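Local coordinates for protein 1-deoxy-D-xylulose 5-phosphate reductoisomerase (Zymomonas mobilis, PDB 1R0K) that catalyses the NADPH-dependent rearrangement and reduction of 1-deoxy-D-xylulose 5-phosphate to 2-C-methyl-D-erythritol 4-phosphate in isoprenoid biosynthesis, at residues R40-L45 / P62-D67; I34-N39 / D47-T52; L220-A225 / I231-F236. All blocks are in the same frame, centred on the assembly; numbering follows the deposited sequence.

How the interactions relate
From the N terminus, strand 31-38 comes first and supplies 34-39. The chain then turns through 40-45 into helix 42-51, and interaction 2 closes when 47-52 folds back on the strand. Interaction 1 starts inside that loop, at 40-45, and closes later, at 62-67. The two therefore cross along the chain. Both use helix 42-51, and they touch where Leu45 packs on the backbone of Leu36 and on Ala38. They also share one acetate ion. Both lie in the Rossmann-type NADPH-binding part, on the parallel sheet. Interaction 3 follows in series, about 35 Å or more away between centres. It closes a short loop from helix 216-229 to strand 236-240 of the mixed sheet.

Interaction 1: residues R40-L45 / P62-D67; sequences RNVKDL and PSLYND. With ACT (acetate ion), chain F.
The guanidinium of Arg40 is approached obliquely by Leu64 CD1, which lies 4.2 Å above its plane and toward the rim. Its NH1 forms a salt bridge with Asp61, just ahead of segment 62-67. The acetate ion, also flat, is held by backbone N-H groups. Arg40 N and Asn41 N each donate to acetate O over 3.2 Å; the bond from Asn41 N is the straighter, at 164°. Arg40 N also has a weak bond to OXT of the acetate.

The apolar contact is centred on Leu64. Leu64 CD1 lies 3.2 Å from Arg40 O, and it also touches Arg40 CB. The two side chains cross at about a right angle. A bend at chi3 (59°) leaves the Arg40 guanidinium near the same methyl, Leu64 CD1. Val42 carries the rest, one methyl to each partner. Val42 CG2 meets Leu64 CB at 3.8 Å. Val42 CG1, anti to the backbone N, rests on the Asp67 backbone, 3.8 Å from Asp67 C. Asp67 CB lies beside the same methyl. Thus the first turn of helix 42-51 meets the start of helix 65-72. Val42 and Leu64 also both rest on Ile59 of strand 56-59.

Asn41 stands at the N-cap of helix 42-51, and Leu64 at that of helix 65-72. Arg40 and Asn41 are predicted to bind NADPH, and the acetate is also held by Thr13 and Asn39. The acetate, probably from the crystallisation liquor, suggests a place that accepts an anion, consistent with the cofactor-binding loop after the second strand of a Rossmann fold.

Interaction 2: residues I34-N39 / D47-T52; sequences IALTAN and DAAKRT. With ACT (acetate ion), chain F.
Leu36, in strand 31-38, faces helix 42-51, with its CA 6.5 Å from the CA of Ala49. One methyl, Leu36 CD1, does all the touching. With CG anti to the carbonyl carbon (chi1 -65°), the side chain projects across to the last turns of the helix. There Leu36 CD1 settles directly on the peptide between Ala48 and Ala49, 3.6 Å from Ala49 N. Ala48 CB is 3.8 Å from Leu36 CD1. Ala49 CB is looser, 4.3 Å from Leu36 CD1. Two alanines leave the helix surface low enough for the leucine to meet the backbone.

Helix 42-51 links strand 31-38 to its parallel neighbour, strand 56-59. This is a beta-alpha-beta unit of the Rossmann-type sheet, and Leu36 is part of the buried layer between helix and strands. Val9 of strand 5-10 and Leu45 touch the same leucine. Leu21 of helix 15-25 packs on Ala48 and Thr52.

Thr52 OG1 adds a third neighbour to the methyl, 3.9 Å from Leu36 CD1. Its polar partner is Ala48 O, to which Thr52 OG1 donates over 2.9 Å. That donor is tilted 30° from the carbonyl plane. Thr52 N binds the same oxygen from the opposite face, so two bonds hold Ala48 O. A valine here lacks the hydroxyl, and Ala48 O would probably be left with the bond from the backbone N alone of these two, its second face without a donor.

Just past the strand, Asn39 N donates to acetate O over 2.9 Å, at 153°. Asn39 CB lies alongside OXT of the ion, and Ala38 CB is near the oxygen that takes the bond.

Interaction 3: residues L220-A225 / I231-F236; sequences LELIEA and IPLEKF
Leu222 and Ala225 lie one turn apart on helix 216-229 and meet Phe236 and Leu233. Leu222 is the bump on the helix, and Ala225 is the low place beside it. The helix is part of the connection between strand 168-175 and its parallel neighbour, strand 236-240, in the mixed sheet. This is a beta-alpha-beta crossover, and the contact closes its last leg.

The main bump is Leu222 CD1. With CG anti to the backbone N (chi1 174°), the side chain swings over to the loop. Its methyl enters the notch where the Phe236 ring joins its CB. Leu222 CD1 is 3.7 Å from Phe236 CB, and Phe236 CG and CD2 are equally near, so it presses on the root of the ring rather than its tip. The two side chains run at an oblique angle. Leu233 CD1 bounds the notch more loosely, 4.4 Å from Leu222 CD1.

The 3-10 turn 233-235 shapes this surface. Phe236 N donates to Leu233 O over 3.0 Å, and the turn brings Leu233 and Phe236 together before the helix. Within the loop, Ile231 O and Leu233 C lie in the plane of the ring, at its edge.

Leu222 also touches Ile173 of strand 168-175 and Met312 and Ile315 of helix 307-317. The helix that makes this contact also carries Glu221, one of the predicted metal ligands. Glu221 is predicted to bind the substrate too, and it forms a salt bridge with Lys218.

Ala225 takes the far end of the ring. Its short side chain lets the ring come close to the helix: Ala225 CB is 3.6 Å from Phe236 CE2, and Phe236 CZ lies 3.8 Å from Ala225 O.

Interaction 1: residues R40-L45 / P62-D67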
loop_
_atom_site.group_PDB
_atom_site.type_symbol
_atom_site.label_atom_id
_atom_site.label_comp_id
_atom_site.label_asym_id
_atom_site.label_seq_id
_atom_site.Cartn_x
_atom_site.Cartn_y
_atom_site.Cartn_z
ATOM N N ARG B 40 13.236 16.793 -31.268
ATOM C CA ARG B 40 13.199 16.981 -32.714
ATOM C C ARG B 40 11.794 17.023 -33.317
ATOM O O ARG B 40 11.642 17.373 -34.485
ATOM C CB ARG B 40 14.015 15.882 -33.410
ATOM C CG ARG B 40 15.523 15.981 -33.194
ATOM C CD ARG B 40 16.253 14.846 -33.901
ATOM N NE ARG B 40 16.005 14.830 -35.344
ATOM C CZ ARG B 40 16.503 15.714 -36.204
ATOM N NH1 ARG B 40 17.284 16.696 -35.777
ATOM N NH2 ARG B 40 16.221 15.614 -37.497
ATOM N N ASN B 41 10.772 16.681 -32.537
ATOM C CA ASN B 41 9.404 16.680 -33.056
ATOM C C ASN B 41 8.725 18.040 -32.963
ATOM O O ASN B 41 7.896 18.282 -32.084
ATOM C CB ASN B 41 8.549 15.644 -32.323
ATOM C CG ASN B 41 7.228 15.374 -33.032
ATOM O OD1 ASN B 41 6.532 16.300 -33.458
ATOM N ND2 ASN B 41 6.875 14.100 -33.156
ATOM N N VAL B 42 9.074 18.922 -33.893
ATOM C CA VAL B 42 8.516 20.266 -33.939
ATOM C C VAL B 42 6.993 20.252 -34.066
ATOM O O VAL B 42 6.295 20.987 -33.364
ATOM C CB VAL B 42 9.107 21.057 -35.130
ATOM C CG1 VAL B 42 8.498 22.444 -35.190
ATOM C CG2 VAL B 42 10.617 21.139 -34.997
ATOM N N LYS B 43 6.483 19.417 -34.965
ATOM C CA LYS B 43 5.044 19.324 -35.196
ATOM C C LYS B 43 4.264 19.088 -33.910
ATOM O O LYS B 43 3.362 19.852 -33.562
ATOM C CB LYS B 43 4.745 18.195 -36.190
ATOM C CG LYS B 43 3.257 17.954 -36.428
ATOM C CD LYS B 43 2.556 19.204 -36.944
ATOM C CE LYS B 43 1.067 18.960 -37.155
ATOM N NZ LYS B 43 0.803 17.870 -38.135
ATOM N N ASP B 44 4.614 18.015 -33.216
ATOM C CA ASP B 44 3.959 17.657 -31.971
ATOM C C ASP B 44 4.121 18.764 -30.930
ATOM O O ASP B 44 3.156 19.142 -30.265
ATOM C CB ASP B 44 4.540 16.339 -31.459
ATOM C CG ASP B 44 3.929 15.895 -30.150
ATOM O OD1 ASP B 44 2.900 16.470 -29.728
ATOM O OD2 ASP B 44 4.481 14.952 -29.544
ATOM N N LEU B 45 5.337 19.291 -30.801
ATOM C CA LEU B 45 5.601 20.356 -29.839
ATOM C C LEU B 45 4.699 21.558 -30.077
ATOM O O LEU B 45 4.016 22.019 -29.165
ATOM C CB LEU B 45 7.060 20.811 -29.922
ATOM C CG LEU B 45 7.443 21.977 -28.997
ATOM C CD1 LEU B 45 7.238 21.578 -27.530
ATOM C CD2 LEU B 45 8.896 22.375 -29.248
ATOM N N PRO B 62 18.925 22.995 -32.410
ATOM C CA PRO B 62 19.004 24.349 -32.968
ATOM C C PRO B 62 18.667 24.373 -34.453
ATOM O O PRO B 62 18.140 25.359 -34.964
ATOM C CB PRO B 62 20.456 24.748 -32.707
ATOM C CG PRO B 62 20.804 23.975 -31.480
ATOM C CD PRO B 62 20.196 22.622 -31.769
ATOM N N SER B 63 18.973 23.276 -35.135
ATOM C CA SER B 63 18.729 23.151 -36.569
ATOM C C SER B 63 17.248 23.243 -36.918
ATOM O O SER B 63 16.890 23.523 -38.061
ATOM C CB SER B 63 19.275 21.812 -37.078
ATOM O OG SER B 63 20.586 21.564 -36.591
ATOM N N LEU B 64 16.387 23.011 -35.934
ATOM C CA LEU B 64 14.950 23.042 -36.175
ATOM C C LEU B 64 14.256 24.316 -35.709
ATOM O O LEU B 64 13.031 24.404 -35.758
ATOM C CB LEU B 64 14.288 21.830 -35.506
ATOM C CG LEU B 64 14.822 20.446 -35.898
ATOM C CD1 LEU B 64 14.071 19.370 -35.128
ATOM C CD2 LEU B 64 14.662 20.232 -37.399
ATOM N N TYR B 65 15.027 25.308 -35.273
ATOM C CA TYR B 65 14.430 26.550 -34.792
ATOM C C TYR B 65 13.478 27.209 -35.784
ATOM O O TYR B 65 12.404 27.671 -35.399
ATOM C CB TYR B 65 15.513 27.555 -34.393
ATOM C CG TYR B 65 14.945 28.849 -33.849
ATOM C CD1 TYR B 65 14.125 28.854 -32.720
ATOM C CD2 TYR B 65 15.218 30.067 -34.468
ATOM C CE1 TYR B 65 13.590 30.042 -32.221
ATOM C CE2 TYR B 65 14.688 31.262 -33.976
ATOM C CZ TYR B 65 13.877 31.241 -32.853
ATOM O OH TYR B 65 13.359 32.422 -32.365
ATOM N N ASN B 66 13.867 27.261 -37.056
ATOM C CA ASN B 66 13.026 27.876 -38.080
ATOM C C ASN B 66 11.685 27.170 -38.228
ATOM O O ASN B 66 10.641 27.818 -38.291
ATOM C CB ASN B 66 13.743 27.896 -39.435
ATOM C CG ASN B 66 14.855 28.924 -39.490
ATOM O OD1 ASN B 66 14.654 30.088 -39.148
ATOM N ND2 ASN B 66 16.034 28.501 -39.931
ATOM N N ASP B 67 11.713 25.843 -38.287
ATOM C CA ASP B 67 10.479 25.082 -38.427
ATOM C C ASP B 67 9.532 25.397 -37.276
ATOM O O ASP B 67 8.328 25.561 -37.480
ATOM C CB ASP B 67 10.769 23.578 -38.465
ATOM C CG ASP B 67 11.633 23.178 -39.650
ATOM O OD1 ASP B 67 11.598 23.884 -40.680
ATOM O OD2 ASP B 67 12.338 22.150 -39.559
HETATM C C ACT F . 11.408 14.178 -29.652
HETATM O O ACT F . 10.929 15.391 -29.608
HETATM O OXT ACT F . 12.345 13.771 -30.414
HETATM C CH3 ACT F . 10.876 13.098 -28.765
#

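Interaction 2: residues I34-N39 / D47-T52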
loop_
_atom_site.group_PDB
_atom_site.type_symbol
_atom_site.label_atom_id
_atom_site.label_comp_id
_atom_site.label_asym_id
_atom_site.label_seq_id
_atom_site.Cartn_x
_atom_site.Cartn_y
_atom_site.Cartn_z
ATOM N N ILE B 34 3.376 26.842 -18.848
ATOM C CA ILE B 34 4.397 27.854 -19.055
ATOM C C ILE B 34 5.223 27.454 -20.272
ATOM O O ILE B 34 5.057 28.011 -21.355
ATOM C CB ILE B 34 5.328 27.979 -17.825
ATOM C CG1 ILE B 34 4.512 28.354 -16.585
ATOM C CG2 ILE B 34 6.393 29.043 -18.080
ATOM C CD1 ILE B 34 3.763 29.665 -16.709
ATOM N N ALA B 35 6.104 26.477 -20.103
ATOM C CA ALA B 35 6.932 26.038 -21.215
ATOM C C ALA B 35 6.780 24.563 -21.536
ATOM O O ALA B 35 6.500 23.742 -20.663
ATOM C CB ALA B 35 8.392 26.349 -20.932
ATOM N N LEU B 36 6.949 24.242 -22.813
ATOM C CA LEU B 36 6.910 22.868 -23.283
ATOM C C LEU B 36 8.165 22.741 -24.126
ATOM O O LEU B 36 8.523 23.674 -24.842
ATOM C CB LEU B 36 5.683 22.606 -24.159
ATOM C CG LEU B 36 4.291 22.697 -23.535
ATOM C CD1 LEU B 36 3.270 22.247 -24.575
ATOM C CD2 LEU B 36 4.200 21.820 -22.282
ATOM N N THR B 37 8.850 21.609 -24.037
ATOM C CA THR B 37 10.051 21.433 -24.837
ATOM C C THR B 37 10.020 20.075 -25.506
ATOM O O THR B 37 9.334 19.163 -25.049
ATOM C CB THR B 37 11.331 21.504 -23.986
ATOM O OG1 THR B 37 11.532 20.254 -23.314
ATOM C CG2 THR B 37 11.229 22.625 -22.964
ATOM N N ALA B 38 10.759 19.955 -26.601
ATOM C CA ALA B 38 10.852 18.701 -27.329
ATOM C C ALA B 38 12.279 18.603 -27.848
ATOM O O ALA B 38 13.067 19.533 -27.682
ATOM C CB ALA B 38 9.856 18.680 -28.484
ATOM N N ASN B 39 12.615 17.476 -28.463
ATOM C CA ASN B 39 13.955 17.281 -28.995
ATOM C C ASN B 39 13.990 17.570 -30.493
ATOM O O ASN B 39 14.679 18.486 -30.936
ATOM C CB ASN B 39 14.421 15.848 -28.724
ATOM C CG ASN B 39 15.861 15.618 -29.136
ATOM O OD1 ASN B 39 16.760 16.348 -28.720
ATOM N ND2 ASN B 39 16.089 14.594 -29.952
ATOM N N ASP B 47 1.866 21.927 -31.863
ATOM C CA ASP B 47 0.444 21.683 -31.662
ATOM C C ASP B 47 0.089 21.716 -30.183
ATOM O O ASP B 47 -0.870 22.372 -29.785
ATOM C CB ASP B 47 0.038 20.342 -32.265
ATOM C CG ASP B 47 -0.018 20.385 -33.776
ATOM O OD1 ASP B 47 -0.545 21.386 -34.317
ATOM O OD2 ASP B 47 0.454 19.420 -34.417
ATOM N N ALA B 48 0.871 21.012 -29.371
ATOM C CA ALA B 48 0.639 20.973 -27.929
ATOM C C ALA B 48 0.733 22.373 -27.330
ATOM O O ALA B 48 -0.097 22.768 -26.507
ATOM C CB ALA B 48 1.656 20.058 -27.262
ATOM N N ALA B 49 1.748 23.121 -27.748
ATOM C CA ALA B 49 1.954 24.474 -27.249
ATOM C C ALA B 49 0.757 25.365 -27.567
ATOM O O ALA B 49 0.270 26.102 -26.707
ATOM C CB ALA B 49 3.222 25.062 -27.860
ATOM N N LYS B 50 0.285 25.295 -28.808
ATOM C CA LYS B 50 -0.849 26.105 -29.226
ATOM C C LYS B 50 -2.138 25.693 -28.520
ATOM O O LYS B 50 -2.939 26.543 -28.140
ATOM C CB LYS B 50 -1.020 26.027 -30.748
ATOM C CG LYS B 50 0.102 26.726 -31.504
ATOM C CD LYS B 50 -0.151 26.785 -32.999
ATOM C CE LYS B 50 -0.042 25.424 -33.645
ATOM N NZ LYS B 50 -0.220 25.544 -35.117
ATOM N N ARG B 51 -2.332 24.392 -28.338
ATOM C CA ARG B 51 -3.526 23.891 -27.665
ATOM C C ARG B 51 -3.603 24.409 -26.236
ATOM O O ARG B 51 -4.634 24.933 -25.810
ATOM C CB ARG B 51 -3.527 22.367 -27.604
ATOM C CG ARG B 51 -3.632 21.661 -28.925
ATOM C CD ARG B 51 -4.106 20.241 -28.692
ATOM N NE ARG B 51 -3.252 19.510 -27.760
ATOM C CZ ARG B 51 -2.131 18.886 -28.109
ATOM N NH1 ARG B 51 -1.413 18.244 -27.195
ATOM N NH2 ARG B 51 -1.734 18.894 -29.376
ATOM N N THR B 52 -2.506 24.246 -25.502
ATOM C CA THR B 52 -2.437 24.664 -24.105
ATOM C C THR B 52 -2.126 26.139 -23.915
ATOM O O THR B 52 -1.981 26.603 -22.783
ATOM C CB THR B 52 -1.378 23.853 -23.347
ATOM O OG1 THR B 52 -0.085 24.119 -23.906
ATOM C CG2 THR B 52 -1.679 22.360 -23.458
HETATM C C ACT F . 11.408 14.178 -29.652
HETATM O O ACT F . 10.929 15.391 -29.608
HETATM O OXT ACT F . 12.345 13.771 -30.414
HETATM C CH3 ACT F . 10.876 13.098 -28.765
#

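Interaction 3: residues L220-A225 / I231-F236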
loop_
_atom_site.group_PDB
_atom_site.type_symbol
_atom_site.label_atom_id
_atom_site.label_comp_id
_atom_site.label_asym_id
_atom_site.label_seq_id
_atom_site.Cartn_x
_atom_site.Cartn_y
_atom_site.Cartn_z
ATOM N N LEU B 220 19.905 -0.016 -12.484
ATOM C CA LEU B 220 19.858 1.441 -12.504
ATOM C C LEU B 220 18.723 1.937 -11.615
ATOM O O LEU B 220 18.845 2.962 -10.943
ATOM C CB LEU B 220 19.675 1.940 -13.938
ATOM C CG LEU B 220 20.776 1.469 -14.895
ATOM C CD1 LEU B 220 20.463 1.924 -16.307
ATOM C CD2 LEU B 220 22.116 2.018 -14.442
ATOM N N GLU B 221 17.617 1.204 -11.615
ATOM C CA GLU B 221 16.478 1.561 -10.783
ATOM C C GLU B 221 16.864 1.483 -9.311
ATOM O O GLU B 221 16.428 2.295 -8.502
ATOM C CB GLU B 221 15.303 0.623 -11.073
ATOM C CG GLU B 221 14.546 0.999 -12.329
ATOM C CD GLU B 221 13.514 -0.034 -12.721
ATOM O OE1 GLU B 221 12.953 -0.683 -11.820
ATOM O OE2 GLU B 221 13.253 -0.182 -13.934
ATOM N N LEU B 222 17.689 0.502 -8.967
ATOM C CA LEU B 222 18.136 0.337 -7.593
ATOM C C LEU B 222 18.971 1.541 -7.182
ATOM O O LEU B 222 18.842 2.059 -6.070
ATOM C CB LEU B 222 18.981 -0.928 -7.466
ATOM C CG LEU B 222 19.648 -1.156 -6.114
ATOM C CD1 LEU B 222 18.595 -1.276 -5.022
ATOM C CD2 LEU B 222 20.496 -2.418 -6.184
ATOM N N ILE B 223 19.836 1.980 -8.088
ATOM C CA ILE B 223 20.693 3.116 -7.810
ATOM C C ILE B 223 19.833 4.350 -7.583
ATOM O O ILE B 223 20.024 5.072 -6.611
ATOM C CB ILE B 223 21.681 3.354 -8.967
ATOM C CG1 ILE B 223 22.677 2.191 -9.027
ATOM C CG2 ILE B 223 22.417 4.676 -8.775
ATOM C CD1 ILE B 223 23.623 2.250 -10.201
ATOM N N GLU B 224 18.871 4.572 -8.471
ATOM C CA GLU B 224 17.977 5.717 -8.344
ATOM C C GLU B 224 17.206 5.669 -7.034
ATOM O O GLU B 224 17.058 6.688 -6.356
ATOM C CB GLU B 224 16.971 5.737 -9.487
ATOM C CG GLU B 224 17.559 5.935 -10.860
ATOM C CD GLU B 224 16.488 5.881 -11.932
ATOM O OE1 GLU B 224 16.147 4.759 -12.376
ATOM O OE2 GLU B 224 15.975 6.959 -12.309
ATOM N N ALA B 225 16.703 4.483 -6.691
ATOM C CA ALA B 225 15.935 4.303 -5.462
ATOM C C ALA B 225 16.779 4.631 -4.242
ATOM O O ALA B 225 16.299 5.221 -3.270
ATOM C CB ALA B 225 15.425 2.871 -5.371
ATOM N N ILE B 231 17.851 5.250 2.376
ATOM C CA ILE B 231 17.923 4.241 3.427
ATOM C C ILE B 231 19.105 3.340 3.082
ATOM O O ILE B 231 19.536 3.289 1.931
ATOM C CB ILE B 231 16.631 3.380 3.535
ATOM C CG1 ILE B 231 16.435 2.541 2.277
ATOM C CG2 ILE B 231 15.420 4.274 3.796
ATOM C CD1 ILE B 231 15.310 1.530 2.406
ATOM N N PRO B 232 19.660 2.632 4.078
ATOM C CA PRO B 232 20.802 1.736 3.866
ATOM C C PRO B 232 20.586 0.761 2.709
ATOM O O PRO B 232 19.521 0.158 2.585
ATOM C CB PRO B 232 20.926 1.017 5.208
ATOM C CG PRO B 232 20.492 2.068 6.176
ATOM C CD PRO B 232 19.266 2.646 5.499
ATOM N N LEU B 233 21.608 0.604 1.875
ATOM C CA LEU B 233 21.538 -0.289 0.724
ATOM C C LEU B 233 21.089 -1.704 1.084
ATOM O O LEU B 233 20.334 -2.328 0.341
ATOM C CB LEU B 233 22.899 -0.352 0.026
ATOM C CG LEU B 233 22.976 -1.260 -1.206
ATOM C CD1 LEU B 233 22.062 -0.713 -2.301
ATOM C CD2 LEU B 233 24.413 -1.336 -1.706
ATOM N N GLU B 234 21.552 -2.213 2.221
ATOM C CA GLU B 234 21.180 -3.561 2.642
ATOM C C GLU B 234 19.679 -3.737 2.868
ATOM O O GLU B 234 19.192 -4.863 2.970
ATOM C CB GLU B 234 21.946 -3.966 3.910
ATOM C CG GLU B 234 22.439 -2.810 4.763
ATOM C CD GLU B 234 23.496 -1.981 4.051
ATOM O OE1 GLU B 234 24.406 -2.577 3.435
ATOM O OE2 GLU B 234 23.423 -0.738 4.109
ATOM N N LYS B 235 18.943 -2.633 2.935
ATOM C CA LYS B 235 17.501 -2.710 3.149
ATOM C C LYS B 235 16.733 -2.862 1.842
ATOM O O LYS B 235 15.505 -2.906 1.842
ATOM C CB LYS B 235 16.997 -1.476 3.898
ATOM C CG LYS B 235 17.491 -1.393 5.338
ATOM C CD LYS B 235 16.639 -0.424 6.147
ATOM C CE LYS B 235 17.005 -0.458 7.627
ATOM N NZ LYS B 235 16.112 0.422 8.433
ATOM N N PHE B 236 17.460 -2.937 0.732
ATOM C CA PHE B 236 16.831 -3.108 -0.571
ATOM C C PHE B 236 16.821 -4.559 -1.004
ATOM O O PHE B 236 17.772 -5.307 -0.761
ATOM C CB PHE B 236 17.545 -2.288 -1.645
ATOM C CG PHE B 236 17.250 -0.824 -1.577
ATOM C CD1 PHE B 236 17.980 0.008 -0.735
ATOM C CD2 PHE B 236 16.228 -0.276 -2.344
ATOM C CE1 PHE B 236 17.697 1.366 -0.657
ATOM C CE2 PHE B 236 15.934 1.084 -2.273
ATOM C CZ PHE B 236 16.668 1.906 -1.430
#